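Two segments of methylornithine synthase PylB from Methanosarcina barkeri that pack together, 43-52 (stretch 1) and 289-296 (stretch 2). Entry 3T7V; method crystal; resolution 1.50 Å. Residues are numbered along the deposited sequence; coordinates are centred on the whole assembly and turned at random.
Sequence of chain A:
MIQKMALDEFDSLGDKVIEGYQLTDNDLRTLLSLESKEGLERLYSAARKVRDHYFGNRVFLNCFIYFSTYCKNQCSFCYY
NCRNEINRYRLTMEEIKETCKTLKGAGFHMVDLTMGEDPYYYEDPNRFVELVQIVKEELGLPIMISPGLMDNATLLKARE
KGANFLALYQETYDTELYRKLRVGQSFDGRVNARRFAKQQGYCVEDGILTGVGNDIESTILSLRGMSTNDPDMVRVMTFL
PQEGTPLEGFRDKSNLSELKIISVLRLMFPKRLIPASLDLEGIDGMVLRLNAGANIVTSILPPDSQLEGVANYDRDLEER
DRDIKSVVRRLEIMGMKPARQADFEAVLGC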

# COMPACT_ATOMS: atom_id res chain seq x y z
N LEU A 43 -10.68 -20.23 -2.38
CA LEU A 43 -9.42 -19.52 -2.00
C LEU A 43 -9.77 -18.28 -1.14
O LEU A 43 -9.14 -18.11 -0.06
CB LEU A 43 -8.67 -19.11 -3.28
CG LEU A 43 -7.47 -18.20 -3.04
CD1 LEU A 43 -6.44 -18.83 -2.08
CD2 LEU A 43 -6.87 -17.70 -4.35
N TYR A 44 -10.73 -17.47 -1.56
CA TYR A 44 -11.14 -16.31 -0.74
C TYR A 44 -11.64 -16.72 0.63
O TYR A 44 -11.29 -16.15 1.60
CB TYR A 44 -12.21 -15.47 -1.43
CG TYR A 44 -11.89 -15.05 -2.86
CD1 TYR A 44 -10.54 -14.81 -3.28
CD2 TYR A 44 -12.90 -14.80 -3.79
CE1 TYR A 44 -10.26 -14.43 -4.59
CE2 TYR A 44 -12.61 -14.40 -5.06
CZ TYR A 44 -11.31 -14.21 -5.45
OH TYR A 44 -11.11 -13.87 -6.76
N SER A 45 -12.47 -17.78 0.68
CA SER A 45 -12.98 -18.29 1.94
C SER A 45 -11.86 -18.74 2.87
O SER A 45 -11.90 -18.46 4.07
CB SER A 45 -13.92 -19.50 1.67
OG SER A 45 -14.42 -19.95 2.91
N ALA A 46 -10.84 -19.44 2.34
CA ALA A 46 -9.73 -19.84 3.18
C ALA A 46 -9.00 -18.63 3.78
O ALA A 46 -8.61 -18.60 4.96
CB ALA A 46 -8.73 -20.74 2.37
N ALA A 47 -8.73 -17.66 2.91
CA ALA A 47 -8.05 -16.45 3.42
C ALA A 47 -8.93 -15.70 4.44
O ALA A 47 -8.39 -15.17 5.41
CB ALA A 47 -7.71 -15.55 2.23
N ARG A 48 -10.24 -15.63 4.25
CA ARG A 48 -11.06 -14.98 5.28
C ARG A 48 -11.02 -15.78 6.61
O ARG A 48 -11.03 -15.18 7.67
CB ARG A 48 -12.50 -14.86 4.80
CG ARG A 48 -12.74 -13.88 3.67
CD ARG A 48 -14.24 -13.55 3.50
NE ARG A 48 -15.05 -14.76 3.18
CZ ARG A 48 -15.29 -15.20 1.96
NH1 ARG A 48 -14.73 -14.61 0.89
NH2 ARG A 48 -16.06 -16.29 1.82
N LYS A 49 -10.97 -17.12 6.56
CA LYS A 49 -10.85 -17.87 7.80
C LYS A 49 -9.61 -17.49 8.60
O LYS A 49 -9.61 -17.29 9.81
CB LYS A 49 -10.80 -19.37 7.49
CG LYS A 49 -10.92 -20.25 8.76
CD LYS A 49 -10.84 -21.76 8.48
CE LYS A 49 -12.07 -22.27 7.76
NZ LYS A 49 -11.86 -23.66 7.25
N VAL A 50 -8.49 -17.34 7.87
CA VAL A 50 -7.21 -17.00 8.50
C VAL A 50 -7.30 -15.58 9.03
O VAL A 50 -6.97 -15.33 10.20
CB VAL A 50 -6.03 -17.13 7.45
CG1 VAL A 50 -4.72 -16.72 8.11
CG2 VAL A 50 -5.94 -18.59 7.02
N ARG A 51 -7.78 -14.65 8.19
CA ARG A 51 -7.87 -13.26 8.65
C ARG A 51 -8.82 -13.10 9.86
O ARG A 51 -8.50 -12.40 10.81
CB ARG A 51 -8.45 -12.44 7.54
CG ARG A 51 -8.33 -10.92 7.69
CD ARG A 51 -9.60 -10.27 8.10
NE ARG A 51 -10.88 -10.84 7.70
CZ ARG A 51 -11.52 -10.58 6.56
NH1 ARG A 51 -11.05 -9.71 5.70
NH2 ARG A 51 -12.69 -11.14 6.30
N ASP A 52 -9.92 -13.86 9.86
CA ASP A 52 -10.90 -13.73 10.95
C ASP A 52 -10.31 -14.31 12.24
O ASP A 52 -10.58 -13.83 13.33
CB ASP A 52 -12.20 -14.48 10.60
CG ASP A 52 -13.02 -13.81 9.46
OD1 ASP A 52 -12.75 -12.66 9.01
OD2 ASP A 52 -13.99 -14.48 8.98
N ARG A 289 -11.74 -6.87 -1.97
CA ARG A 289 -10.35 -7.05 -1.40
C ARG A 289 -10.42 -7.47 0.04
O ARG A 289 -9.66 -8.38 0.47
CB ARG A 289 -9.53 -5.75 -1.56
CG ARG A 289 -9.14 -5.50 -3.03
CD ARG A 289 -8.94 -4.01 -3.37
NE ARG A 289 -8.38 -3.95 -4.74
CZ ARG A 289 -9.10 -4.10 -5.88
NH1 ARG A 289 -10.43 -4.33 -5.86
NH2 ARG A 289 -8.45 -4.08 -7.05
N LEU A 290 -11.30 -6.87 0.85
CA LEU A 290 -11.53 -7.41 2.21
C LEU A 290 -12.04 -8.85 2.21
O LEU A 290 -11.55 -9.70 3.02
CB LEU A 290 -12.54 -6.55 3.02
CG LEU A 290 -12.02 -5.10 3.27
CD1 LEU A 290 -13.21 -4.24 3.72
CD2 LEU A 290 -10.89 -5.11 4.35
N ASN A 291 -12.94 -9.19 1.25
CA ASN A 291 -13.39 -10.58 1.18
C ASN A 291 -12.37 -11.52 0.61
O ASN A 291 -12.58 -12.73 0.65
CB ASN A 291 -14.68 -10.62 0.36
CG ASN A 291 -15.85 -10.08 1.15
OD1 ASN A 291 -15.85 -10.13 2.42
ND2 ASN A 291 -16.87 -9.61 0.45
N ALA A 292 -11.24 -11.03 0.12
CA ALA A 292 -10.11 -11.91 -0.28
C ALA A 292 -9.06 -12.01 0.86
O ALA A 292 -8.08 -12.75 0.71
CB ALA A 292 -9.42 -11.34 -1.52
N GLY A 293 -9.27 -11.31 1.98
CA GLY A 293 -8.35 -11.46 3.13
C GLY A 293 -7.63 -10.21 3.59
O GLY A 293 -6.85 -10.27 4.50
N ALA A 294 -7.92 -9.08 2.99
CA ALA A 294 -7.28 -7.85 3.47
C ALA A 294 -7.87 -7.44 4.84
O ALA A 294 -8.97 -7.83 5.22
CB ALA A 294 -7.50 -6.71 2.47
N ASN A 295 -7.11 -6.62 5.57
CA ASN A 295 -7.57 -6.17 6.93
C ASN A 295 -7.38 -4.67 7.22
O ASN A 295 -7.59 -4.26 8.32
CB ASN A 295 -6.98 -7.08 8.04
CG ASN A 295 -5.46 -6.95 8.17
OD1 ASN A 295 -4.80 -6.46 7.33
ND2 ASN A 295 -4.92 -7.46 9.21
N ILE A 296 -6.86 -3.93 6.25
CA ILE A 296 -6.69 -2.47 6.41
C ILE A 296 -7.13 -1.80 5.13
O ILE A 296 -6.76 -2.23 4.03
CB ILE A 296 -5.22 -2.10 6.86
CG1 ILE A 296 -5.03 -0.58 6.93
CG2 ILE A 296 -4.15 -2.71 5.93
CD1 ILE A 296 -3.74 -0.26 7.73
O HOH W 1 -14.39 -9.62 4.64

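This contact is a helix laid against the C-terminal turn of another, fastened by two arginines that donate hydrogen bonds to backbone carbonyl oxygens at and just beyond the turn where the other unwinds. The general principle is that the last turn of a helix leaves carbonyls without a full set of backbone partners, and a guanidinium, cationic and rich in N–H groups, is well suited to meet them.

In PylB the unwinding occurs at Gly293, the first residue to leave helical geometry. Its positive phi (120°) belongs to a Schellman motif, in which Ala294 N bonds back to Arg289 O (3.1 Å) and Gly293 N to Leu290 O (3.0 Å). Those backbone angles by themselves call for glycine, since a CB would be jammed against the preceding carbonyl O; an ideal CB would also lie only 3.1 Å from Ala47 CB.

The backbones come close, with Tyr44 CA 4.5 Å from Ala292 CA and Arg48 CA 4.9 Å from Gly293 CA, and glycine at 293 spares a clash with Ala47. Ala47 points toward the turn, its CB 3.2 Å from Ala292 O, while Tyr44 CD1 rests 4.0 Å from Ala292 CB, a modest apolar contact beside the polar ones.

Arg51 does the most bonding. Its NH1 donates to both Leu290 O (2.7 Å) and Ala294 O (2.8 Å), two acceptors lying near the guanidinium plane, and so ties the last helical turn to the chain beyond it. The same guanidinium is steadied from within its own helix by a salt bridge, Arg51 NE to Asp52 OD1 at 2.9 Å. A water extends the network, accepting from Arg51 NH2 (2.8 Å) and donating to Asn291 OD1 (2.7 Å). One turn earlier, Arg48 NH1 donates to Asn291 O at 2.9 Å.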